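PDB 2EJ5: enoyl-CoA hydratase subunit II from Geobacillus kaustophilus, which probably catalyses the hydration of enoyl-CoA thioesters in a crotonase-type fold, with a likely part in phenylacetic acid breakdown. Local coordinates for residues T28-M31 / N32-T36; V35-A38 / L39-G43. All coordinates share one frame; numbering follows the deposited sequence.

Contact 1: residues T28-M31 / N32-T36; sequences TEQM and NAEVT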
loop_
_atom_site.group_PDB
_atom_site.type_symbol
_atom_site.label_atom_id
_atom_site.label_comp_id
_atom_site.label_asym_id
_atom_site.label_seq_id
_atom_site.Cartn_x
_atom_site.Cartn_y
_atom_site.Cartn_z
ATOM N N THR A 28 12.571 -26.786 -11.313
ATOM C CA THR A 28 12.742 -28.106 -10.707
ATOM C C THR A 28 13.642 -27.949 -9.506
ATOM O O THR A 28 14.252 -26.889 -9.297
ATOM C CB THR A 28 13.426 -29.065 -11.653
ATOM O OG1 THR A 28 14.725 -28.545 -11.933
ATOM C CG2 THR A 28 12.620 -29.209 -12.958
ATOM N N GLU A 29 13.773 -29.023 -8.736
ATOM C CA GLU A 29 14.656 -29.039 -7.565
ATOM C C GLU A 29 16.051 -28.439 -7.802
ATOM O O GLU A 29 16.533 -27.634 -6.987
ATOM C CB GLU A 29 14.738 -30.473 -7.010
ATOM C CG GLU A 29 15.639 -30.658 -5.810
ATOM C CD GLU A 29 15.644 -32.095 -5.301
ATOM O OE1 GLU A 29 15.506 -33.046 -6.132
ATOM O OE2 GLU A 29 15.790 -32.265 -4.065
ATOM N N GLN A 30 16.707 -28.802 -8.902
ATOM C CA GLN A 30 18.037 -28.254 -9.149
ATOM C C GLN A 30 18.048 -26.812 -9.712
ATOM O O GLN A 30 18.996 -26.095 -9.448
ATOM C CB GLN A 30 18.967 -29.202 -9.940
ATOM C CG GLN A 30 18.838 -29.206 -11.441
ATOM C CD GLN A 30 19.893 -30.091 -12.105
ATOM O OE1 GLN A 30 21.092 -29.737 -12.184
ATOM N NE2 GLN A 30 19.456 -31.255 -12.581
ATOM N N MET A 31 17.021 -26.409 -10.458
ATOM C CA MET A 31 16.871 -24.994 -10.852
ATOM C C MET A 31 16.731 -24.156 -9.601
ATOM O O MET A 31 17.381 -23.143 -9.484
ATOM C CB MET A 31 15.697 -24.731 -11.800
ATOM C CG MET A 31 15.659 -23.237 -12.314
ATOM S SD MET A 31 14.262 -22.684 -13.302
ATOM C CE MET A 31 14.727 -20.998 -13.297
ATOM N N ASN A 32 15.873 -24.589 -8.679
ATOM C CA ASN A 32 15.746 -23.919 -7.394
ATOM C C ASN A 32 17.076 -23.807 -6.695
ATOM O O ASN A 32 17.433 -22.755 -6.205
ATOM C CB ASN A 32 14.719 -24.621 -6.486
ATOM C CG ASN A 32 13.320 -24.317 -6.877
ATOM O OD1 ASN A 32 12.938 -23.144 -7.004
ATOM N ND2 ASN A 32 12.527 -25.355 -7.096
ATOM N N ALA A 33 17.809 -24.923 -6.628
ATOM C CA ALA A 33 19.075 -24.942 -5.965
ATOM C C ALA A 33 20.137 -24.086 -6.652
ATOM O O ALA A 33 20.976 -23.488 -5.979
ATOM C CB ALA A 33 19.568 -26.388 -5.836
ATOM N N GLU A 34 20.141 -24.082 -7.981
ATOM C CA GLU A 34 21.171 -23.334 -8.732
ATOM C C GLU A 34 20.916 -21.832 -8.619
ATOM O O GLU A 34 21.832 -21.062 -8.429
ATOM C CB GLU A 34 21.222 -23.781 -10.196
ATOM C CG GLU A 34 21.670 -25.264 -10.339
ATOM C CD GLU A 34 21.785 -25.732 -11.771
ATOM O OE1 GLU A 34 21.064 -25.194 -12.644
ATOM O OE2 GLU A 34 22.605 -26.667 -12.017
ATOM N N VAL A 35 19.648 -21.432 -8.692
ATOM C CA VAL A 35 19.307 -20.009 -8.580
ATOM C C VAL A 35 19.748 -19.484 -7.217
ATOM O O VAL A 35 20.329 -18.407 -7.141
ATOM C CB VAL A 35 17.826 -19.767 -8.857
ATOM C CG1 VAL A 35 17.410 -18.328 -8.412
ATOM C CG2 VAL A 35 17.504 -19.971 -10.357
ATOM N N THR A 36 19.520 -20.278 -6.159
ATOM C CA THR A 36 19.917 -19.931 -4.790
ATOM C C THR A 36 21.408 -19.671 -4.716
ATOM O O THR A 36 21.843 -18.616 -4.247
ATOM C CB THR A 36 19.512 -21.046 -3.740
ATOM O OG1 THR A 36 18.094 -21.240 -3.754
ATOM C CG2 THR A 36 19.907 -20.680 -2.320
#

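Contact 2: residues V35-A38 / L39-G43; sequences VTKA and LKQAG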
loop_
_atom_site.group_PDB
_atom_site.type_symbol
_atom_site.label_atom_id
_atom_site.label_comp_id
_atom_site.label_asym_id
_atom_site.label_seq_id
_atom_site.Cartn_x
_atom_site.Cartn_y
_atom_site.Cartn_z
ATOM N N VAL A 35 19.648 -21.432 -8.692
ATOM C CA VAL A 35 19.307 -20.009 -8.580
ATOM C C VAL A 35 19.748 -19.484 -7.217
ATOM O O VAL A 35 20.329 -18.407 -7.141
ATOM C CB VAL A 35 17.826 -19.767 -8.857
ATOM C CG1 VAL A 35 17.410 -18.328 -8.412
ATOM C CG2 VAL A 35 17.504 -19.971 -10.357
ATOM N N THR A 36 19.520 -20.278 -6.159
ATOM C CA THR A 36 19.917 -19.931 -4.790
ATOM C C THR A 36 21.408 -19.671 -4.716
ATOM O O THR A 36 21.843 -18.616 -4.247
ATOM C CB THR A 36 19.512 -21.046 -3.740
ATOM O OG1 THR A 36 18.094 -21.240 -3.754
ATOM C CG2 THR A 36 19.907 -20.680 -2.320
ATOM N N LYS A 37 22.189 -20.658 -5.146
ATOM C CA LYS A 37 23.655 -20.551 -5.207
ATOM C C LYS A 37 24.156 -19.332 -6.010
ATOM O O LYS A 37 25.050 -18.619 -5.561
ATOM C CB LYS A 37 24.221 -21.848 -5.806
ATOM C CG LYS A 37 25.752 -21.947 -5.752
ATOM C CD LYS A 37 26.202 -23.379 -6.052
ATOM C CE LYS A 37 27.726 -23.516 -6.065
ATOM N NZ LYS A 37 28.349 -22.730 -7.188
ATOM N N ALA A 38 23.563 -19.114 -7.178
ATOM C CA ALA A 38 23.942 -18.024 -8.078
ATOM C C ALA A 38 23.649 -16.668 -7.408
ATOM O O ALA A 38 24.465 -15.762 -7.473
ATOM C CB ALA A 38 23.175 -18.143 -9.368
ATOM N N LEU A 39 22.483 -16.544 -6.742
ATOM C CA LEU A 39 22.148 -15.284 -6.055
ATOM C C LEU A 39 23.114 -15.006 -4.959
ATOM O O LEU A 39 23.495 -13.879 -4.748
ATOM C CB LEU A 39 20.725 -15.279 -5.489
ATOM C CG LEU A 39 19.585 -15.257 -6.507
ATOM C CD1 LEU A 39 18.253 -15.412 -5.775
ATOM C CD2 LEU A 39 19.610 -14.025 -7.483
ATOM N N LYS A 40 23.530 -16.048 -4.239
ATOM C CA LYS A 40 24.454 -15.854 -3.127
ATOM C C LYS A 40 25.840 -15.498 -3.696
ATOM O O LYS A 40 26.542 -14.680 -3.127
ATOM C CB LYS A 40 24.499 -17.113 -2.216
ATOM C CG LYS A 40 23.154 -17.458 -1.516
ATOM C CD LYS A 40 23.208 -18.817 -0.796
ATOM C CE LYS A 40 21.955 -19.061 0.087
ATOM N NZ LYS A 40 21.935 -20.409 0.842
ATOM N N GLN A 41 26.178 -16.087 -4.835
ATOM C CA GLN A 41 27.432 -15.820 -5.576
ATOM C C GLN A 41 27.476 -14.325 -5.957
ATOM O O GLN A 41 28.381 -13.584 -5.546
ATOM C CB GLN A 41 27.453 -16.705 -6.825
ATOM C CG GLN A 41 28.751 -16.775 -7.659
ATOM C CD GLN A 41 28.768 -18.017 -8.605
ATOM O OE1 GLN A 41 27.867 -18.889 -8.546
ATOM N NE2 GLN A 41 29.796 -18.096 -9.481
ATOM N N ALA A 42 26.445 -13.893 -6.689
ATOM C CA ALA A 42 26.290 -12.472 -7.052
ATOM C C ALA A 42 26.377 -11.532 -5.861
ATOM O O ALA A 42 27.040 -10.495 -5.927
ATOM C CB ALA A 42 24.986 -12.272 -7.824
ATOM N N GLY A 43 25.734 -11.896 -4.752
ATOM C CA GLY A 43 25.828 -11.106 -3.528
ATOM C C GLY A 43 27.241 -11.021 -2.951
ATOM O O GLY A 43 27.602 -10.005 -2.367
#

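Contact 1: residues T28-M31 / N32-T36
M31 and V35 stand one turn apart at the start of helix 29-44, where four backbone hydrogen bonds link residues 28-31 to 32-36. The first, from N32 N to T28 O (2.9 Å), is almost straight at 178°; A33 N, E34 N and V35 N then donate to E29 O, Q30 O and M31 O in turn. T28 is the N-cap: its OG1 accepts a weak bond from M31 N at 3.5 Å, a role that suits a short side chain with an oxygen on its beta carbon. Further on, T36 folds its hydroxyl back to donate to N32 O at 3.0 Å (chi1 -59°), while T36 N reaches the same oxygen from the opposite face of the carbonyl plane, so a buried threonine spends its polar atom within its own helix.

Apolar contact is light. M31 and V35 run side by side, with CE of M31 4.2 Å from CG2 of V35; M31 reaches that far because its chain is fully extended, with CG anti to the backbone N (chi1 -174°).

E34 uses its length differently. CG passes close to Q30 O, and the carboxylate then leaves the helix: OE1 hydrogen-bonds to T4 OG1 and OE2 to E3 N. With the carboxylate cut back to an alanine here, E3 N and T4 OG1 would probably lose the partner that ties the N-terminal residues to the helix.

Around this turn, M31 and V35 press on I5 of strand 5-10 and L18 of strand 13-18, whereas N32, V35 and T36 meet M86 of helix 75-92.

Contact 2: residues V35-A38 / L39-G43
L39 lies against V35 one turn further along helix 29-44, with CD1 of L39 4.0 Å from CG1 of V35. The two branched side chains point the same way, and L39 CG also rests 3.3 Å from V35 O, because its first torsion sets CG beside the backbone N (chi1 -69°). Branched hydrocarbon suits this buried face, where V35 and L39 meet leucine, isoleucine and methionine side chains.

On another side of the helix, K40 stretches out alongside T36. Its methylenes pass T36 O, and CE comes within 3.6 Å of T36 CG2, so a long aliphatic stem covers the threonine methyl while carrying its ammonium group outward. K37 and Q41 slant across each other, with NZ of K37 4.1 Å from OE1 of Q41, too far for a hydrogen bond; that oxygen instead bonds to the hydroxyl of Y2.

Beneath these side chains runs the regular helical hydrogen bonding that fixes their spacing: L39 N to V35 O, K40 N to T36 O, Q41 N to K37 O, and A42 N to A38 O at 2.8 Å and a nearly straight 177°. Beyond this first shell, the small A38 and A42 probably let the helix lie close to its neighbours, A38 meeting I5 and L16 and A42 meeting Y7 and V48, while L39 packs on L16 of strand 13-18 and L90 of helix 75-92, and A42 O accepts a hydrogen bond from K95 NZ.

The chemistry is that of an amphipathic helix: V35, A38, L39 and A42 supply the apolar surface buried against sheet and helix, while K37 and K40 keep their charged ends on the exposed side.

From the N terminus, the chain makes strands 5-10 and 13-18, then enters helix 29-44 at T28. Contact 1 covers its first two turns and contact 2 takes over at V35 and T36, the two residues they share; their centres lie about 11 Å apart. Each spans a continuous piece of helix, so neither closes a long loop, and they overlap end to end without crossing. Together they form most of the helix in the beta-alpha-beta unit that leads from strand 13-18 to strand 50-55. Both lean on strands 5-10 and 13-18 and on helix 75-92, and both also reach the residues just before strand 5-10.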